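ABC transporter substrate binding protein (Ribose) (Agrobacterium vitis, PDB 5DKV) binds a sugar, alpha-D-tagatopyranose in this crystal, and probably delivers carbohydrate to an ABC transporter as its periplasmic solute-binding component. Local coordinates at residues Ile30-Gly35 against Thr44-Ala49; Ile61-Pro66 against Ile81-Asp86. One frame throughout, in Å; residues are numbered along the deposited sequence.

How the interactions relate
From the N terminus, strand 29-33 enters the sheet first, and helix 40-56 turns back across one of its faces; interaction 1 closes that first strand-to-helix connection. The chain next forms strand 59-62, the outermost strand at this end of the sheet, and crosses to the other face as helix 70-81, whose trailing loop returns to the strand in interaction 2. The two contacts follow in series, neither nested nor crossed, with centres about 11 Å apart. Strands 29-33 and 59-62 are parallel neighbours joined by backbone hydrogen bonds, Leu32 and Ile30 pairing with Ile61, so the helix of 44-49 and the loop of 81-86 are tied to the same end of the sheet, from its two faces.

Interaction 1: Ile30-Gly35 against Thr44-Ala49; sequences IALIPG and TMHKGA
A buried, apolar strand-to-helix contact joins Leu32, on strand 29-33 of the central sheet, to Met45, His46 and Ala49 on one side of helix 40-56. Leu32 supplies nearly all of the strand side of it, reaching the helix with both methyl branches. CB points to the helix; with CG anti to the backbone N (chi1 173°) the fork leans along the strand, and CD2 then turns to the helix, 3.7 Å from His46 CA and 3.9 Å from Ala49 CB. The other branch meets the thioether, with Leu32 CD1 4.1 Å from Met45 SD. The Met45 chain runs extended from the helix and then bends at the sulfur (chi3 -62°).

Strand and helix run nearly antiparallel, at 170° with axes 10.1 Å apart, as expected of the first half of the right-handed beta-alpha-beta unit that continues into strand 59-62 and opens this periplasmic-binding-protein fold. His46 contributes its backbone and CB here, while its ring stacks on Phe62 and its NE2 is hydrogen-bonded to Glu50. Helix 276-291 packs on Met45 through Ile279 and on Ala49 through Val284. The Met45 side chain also touches Asp116, a residue of the tagatose pocket, and lies about 7 Å from the bound sugar.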
loop_
_atom_site.group_PDB
_atom_site.type_symbol
_atom_site.label_atom_id
_atom_site.label_comp_id
_atom_site.label_asym_id
_atom_site.label_seq_id
_atom_site.Cartn_x
_atom_site.Cartn_y
_atom_site.Cartn_z
ATOM N N ILE A 30 -17.818 1.514 -13.185
ATOM C CA ILE A 30 -17.054 2.015 -12.046
ATOM C C ILE A 30 -15.580 2.047 -12.415
ATOM O O ILE A 30 -15.013 1.033 -12.824
ATOM C CB ILE A 30 -17.280 1.128 -10.795
ATOM C CG1 ILE A 30 -18.751 1.149 -10.390
ATOM C CG2 ILE A 30 -16.370 1.575 -9.618
ATOM C CD1 ILE A 30 -19.144 0.058 -9.386
ATOM N N ALA A 31 -14.965 3.219 -12.313
ATOM C CA ALA A 31 -13.565 3.373 -12.683
ATOM C C ALA A 31 -12.646 3.043 -11.517
ATOM O O ALA A 31 -12.999 3.280 -10.362
ATOM C CB ALA A 31 -13.309 4.762 -13.142
ATOM N N LEU A 32 -11.490 2.474 -11.830
ATOM C CA LEU A 32 -10.446 2.208 -10.842
ATOM C C LEU A 32 -9.139 2.739 -11.386
ATOM O O LEU A 32 -8.689 2.319 -12.440
ATOM C CB LEU A 32 -10.346 0.714 -10.510
ATOM C CG LEU A 32 -9.183 0.321 -9.606
ATOM C CD1 LEU A 32 -9.195 1.053 -8.244
ATOM C CD2 LEU A 32 -9.216 -1.215 -9.407
ATOM N N ILE A 33 -8.569 3.698 -10.659
ATOM C CA ILE A 33 -7.322 4.341 -11.004
ATOM C C ILE A 33 -6.276 3.998 -9.922
ATOM O O ILE A 33 -6.327 4.508 -8.813
ATOM C CB ILE A 33 -7.493 5.875 -11.125
ATOM C CG1 ILE A 33 -8.535 6.217 -12.196
ATOM C CG2 ILE A 33 -6.120 6.511 -11.468
ATOM C CD1 ILE A 33 -8.905 7.692 -12.300
ATOM N N PRO A 34 -5.339 3.103 -10.237
ATOM C CA PRO A 34 -4.349 2.680 -9.229
ATOM C C PRO A 34 -3.282 3.749 -9.033
ATOM O O PRO A 34 -3.221 4.721 -9.794
ATOM C CB PRO A 34 -3.744 1.426 -9.844
ATOM C CG PRO A 34 -3.750 1.759 -11.309
ATOM C CD PRO A 34 -5.071 2.487 -11.548
ATOM N N GLY A 35 -2.429 3.551 -8.040
ATOM C CA GLY A 35 -1.283 4.420 -7.882
ATOM C C GLY A 35 -0.197 4.176 -8.921
ATOM O O GLY A 35 0.552 5.094 -9.267
ATOM N N THR A 44 -3.517 -6.776 -7.634
ATOM C CA THR A 44 -4.361 -7.621 -6.795
ATOM C C THR A 44 -5.616 -6.869 -6.340
ATOM O O THR A 44 -6.696 -7.451 -6.292
ATOM C CB THR A 44 -3.563 -8.141 -5.592
ATOM O OG1 THR A 44 -2.393 -8.796 -6.090
ATOM C CG2 THR A 44 -4.363 -9.115 -4.786
ATOM N N MET A 45 -5.493 -5.566 -6.075
ATOM C CA MET A 45 -6.667 -4.734 -5.778
ATOM C C MET A 45 -7.646 -4.754 -6.947
ATOM O O MET A 45 -8.840 -4.918 -6.779
ATOM C CB MET A 45 -6.253 -3.292 -5.476
ATOM C CG MET A 45 -7.411 -2.387 -5.105
ATOM S SD MET A 45 -7.015 -0.643 -5.175
ATOM C CE MET A 45 -5.725 -0.567 -3.947
ATOM N N HIS A 46 -7.113 -4.637 -8.142
ATOM C CA HIS A 46 -7.926 -4.718 -9.337
ATOM C C HIS A 46 -8.648 -6.077 -9.443
ATOM O O HIS A 46 -9.822 -6.151 -9.814
ATOM C CB HIS A 46 -7.022 -4.468 -10.552
ATOM C CG HIS A 46 -7.740 -4.483 -11.856
ATOM N ND1 HIS A 46 -7.074 -4.602 -13.053
ATOM C CD2 HIS A 46 -9.056 -4.421 -12.156
ATOM C CE1 HIS A 46 -7.956 -4.589 -14.040
ATOM N NE2 HIS A 46 -9.163 -4.507 -13.518
ATOM N N LYS A 47 -7.957 -7.160 -9.094
ATOM C CA LYS A 47 -8.578 -8.479 -9.121
ATOM C C LYS A 47 -9.815 -8.523 -8.205
ATOM O O LYS A 47 -10.893 -9.002 -8.588
ATOM C CB LYS A 47 -7.549 -9.547 -8.706
ATOM C CG LYS A 47 -8.031 -10.956 -8.726
ATOM C CD LYS A 47 -6.863 -11.895 -8.433
ATOM C CE LYS A 47 -7.304 -13.362 -8.457
ATOM N NZ LYS A 47 -6.137 -14.297 -8.366
ATOM N N GLY A 48 -9.649 -8.010 -6.993
ATOM C CA GLY A 48 -10.752 -7.923 -6.044
ATOM C C GLY A 48 -11.893 -7.069 -6.576
ATOM O O GLY A 48 -13.058 -7.391 -6.448
ATOM N N ALA A 49 -11.544 -5.952 -7.191
ATOM C CA ALA A 49 -12.552 -5.079 -7.771
ATOM C C ALA A 49 -13.335 -5.795 -8.894
ATOM O O ALA A 49 -14.544 -5.626 -9.016
ATOM C CB ALA A 49 -11.916 -3.830 -8.294
#

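Interaction 2: Ile61-Pro66 against Ile81-Asp86; sequences IFQGAP and IAKKPD
Ile61, on the outermost strand 59-62, and Gln63, just past its end, meet Lys83 and Pro85 in the loop that follows helix 70-81. The apolar part of the contact centres on Ile61, whose two branches go to different partners. CG2 rests against the aliphatic stem of the lysine, with Ile61 CG2 4.1 Å from Lys83 CD. The other branch extends to its terminal methyl and approaches the proline ring, Ile61 CD1 standing 4.2 Å from Pro85 CB, with the two side chains at about a right angle.

The polar part is a single weak hydrogen bond from Lys83 NZ to Gln63 OE1, at 3.3 Å. Gln63 reaches it with an extended chain, its CG opposite the backbone N (chi1 -163°), whereas Lys83 turns its ammonium group at the last torsion (chi4 93°) after passing Ile61. Its methylenes therefore pack on the isoleucine while its nitrogen meets the amide oxygen.

Lys83 lies within a type I turn from Ile81 to Lys84, closed by Lys84 N to Ile81 O at 3.0 Å; Pro85 follows it. Arg29, which also touches Ile61, hydrogen-bonds through its guanidinium group to the carbonyl oxygens of Lys83 and Lys84. The loop completes the beta-alpha-beta crossover from strand 59-62 through helix 70-81 to parallel strand 87-90, over the intervening strand 29-33. Buried Pro85 touches Ala31 of strand 29-33 and Val80 of helix 70-81; Gln63 packs on that Val80 and on Val76.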
loop_
_atom_site.group_PDB
_atom_site.type_symbol
_atom_site.label_atom_id
_atom_site.label_comp_id
_atom_site.label_asym_id
_atom_site.label_seq_id
_atom_site.Cartn_x
_atom_site.Cartn_y
_atom_site.Cartn_z
ATOM N N ILE A 61 -13.818 0.157 -15.323
ATOM C CA ILE A 61 -12.973 0.940 -16.216
ATOM C C ILE A 61 -11.647 1.138 -15.490
ATOM O O ILE A 61 -11.595 1.867 -14.507
ATOM C CB ILE A 61 -13.601 2.310 -16.560
ATOM C CG1 ILE A 61 -14.973 2.110 -17.189
ATOM C CG2 ILE A 61 -12.667 3.109 -17.482
ATOM C CD1 ILE A 61 -15.753 3.380 -17.368
ATOM N N PHE A 62 -10.593 0.487 -15.964
ATOM C CA PHE A 62 -9.311 0.505 -15.263
ATOM C C PHE A 62 -8.263 1.224 -16.079
ATOM O O PHE A 62 -8.041 0.916 -17.245
ATOM C CB PHE A 62 -8.868 -0.929 -14.951
ATOM C CG PHE A 62 -7.565 -1.028 -14.219
ATOM C CD1 PHE A 62 -7.526 -1.078 -12.834
ATOM C CD2 PHE A 62 -6.373 -1.085 -14.906
ATOM C CE1 PHE A 62 -6.333 -1.178 -12.161
ATOM C CE2 PHE A 62 -5.180 -1.195 -14.233
ATOM C CZ PHE A 62 -5.158 -1.250 -12.864
ATOM N N GLN A 63 -7.620 2.217 -15.469
ATOM C CA GLN A 63 -6.557 2.943 -16.171
ATOM C C GLN A 63 -5.639 3.566 -15.149
ATOM O O GLN A 63 -6.095 4.138 -14.167
ATOM C CB GLN A 63 -7.118 4.014 -17.105
ATOM C CG GLN A 63 -6.106 4.472 -18.104
ATOM C CD GLN A 63 -6.657 5.509 -19.066
ATOM O OE1 GLN A 63 -7.856 5.550 -19.333
ATOM N NE2 GLN A 63 -5.772 6.355 -19.596
ATOM N N GLY A 64 -4.345 3.422 -15.376
ATOM C CA GLY A 64 -3.351 3.982 -14.480
ATOM C C GLY A 64 -2.117 4.455 -15.214
ATOM O O GLY A 64 -1.931 4.180 -16.417
ATOM N N ALA A 65 -1.271 5.179 -14.488
ATOM C CA ALA A 65 0.041 5.579 -14.989
ATOM C C ALA A 65 1.115 4.565 -14.581
ATOM O O ALA A 65 0.903 3.772 -13.656
ATOM C CB ALA A 65 0.394 6.959 -14.461
ATOM N N PRO A 66 2.269 4.578 -15.273
ATOM C CA PRO A 66 3.341 3.614 -15.005
ATOM C C PRO A 66 4.275 4.028 -13.878
ATOM O O PRO A 66 5.204 3.272 -13.596
ATOM C CB PRO A 66 4.097 3.561 -16.332
ATOM C CG PRO A 66 3.920 4.929 -16.898
ATOM C CD PRO A 66 2.557 5.399 -16.467
ATOM N N ILE A 81 -12.427 10.737 -16.384
ATOM C CA ILE A 81 -13.568 11.635 -16.211
ATOM C C ILE A 81 -14.350 11.796 -17.515
ATOM O O ILE A 81 -15.584 11.833 -17.518
ATOM C CB ILE A 81 -13.082 12.976 -15.664
ATOM C CG1 ILE A 81 -12.670 12.772 -14.209
ATOM C CG2 ILE A 81 -14.187 14.042 -15.713
ATOM C CD1 ILE A 81 -11.994 13.973 -13.582
ATOM N N ALA A 82 -13.632 11.827 -18.629
ATOM C CA ALA A 82 -14.252 12.103 -19.915
ATOM C C ALA A 82 -15.062 10.896 -20.398
ATOM O O ALA A 82 -15.886 11.018 -21.295
ATOM C CB ALA A 82 -13.192 12.488 -20.937
ATOM N N LYS A 83 -14.815 9.729 -19.801
ATOM C CA LYS A 83 -15.592 8.524 -20.103
ATOM C C LYS A 83 -16.907 8.462 -19.302
ATOM O O LYS A 83 -17.678 7.508 -19.432
ATOM C CB LYS A 83 -14.741 7.278 -19.829
ATOM C CG LYS A 83 -13.523 7.170 -20.717
ATOM C CD LYS A 83 -12.855 5.820 -20.561
ATOM C CE LYS A 83 -11.824 5.581 -21.649
ATOM N NZ LYS A 83 -10.460 5.993 -21.252
ATOM N N LYS A 84 -17.162 9.502 -18.520
ATOM C CA LYS A 84 -18.384 9.626 -17.717
ATOM C C LYS A 84 -18.701 8.362 -16.919
ATOM O O LYS A 84 -19.795 7.804 -17.027
ATOM C CB LYS A 84 -19.574 9.987 -18.609
ATOM C CG LYS A 84 -19.353 11.213 -19.486
ATOM C CD LYS A 84 -20.595 11.488 -20.344
ATOM C CE LYS A 84 -20.431 12.699 -21.246
ATOM N NZ LYS A 84 -21.626 12.884 -22.124
ATOM N N PRO A 85 -17.753 7.910 -16.087
ATOM C CA PRO A 85 -18.062 6.739 -15.277
ATOM C C PRO A 85 -19.110 7.069 -14.237
ATOM O O PRO A 85 -19.277 8.247 -13.902
ATOM C CB PRO A 85 -16.725 6.405 -14.633
ATOM C CG PRO A 85 -16.091 7.717 -14.445
ATOM C CD PRO A 85 -16.464 8.503 -15.683
ATOM N N ASP A 86 -19.810 6.052 -13.741
ATOM C CA ASP A 86 -20.823 6.268 -12.702
ATOM C C ASP A 86 -20.203 6.583 -11.334
ATOM O O ASP A 86 -20.814 7.277 -10.498
ATOM C CB ASP A 86 -21.740 5.034 -12.612
ATOM C CG ASP A 86 -22.538 4.820 -13.893
ATOM O OD1 ASP A 86 -23.264 5.756 -14.297
ATOM O OD2 ASP A 86 -22.410 3.743 -14.516
#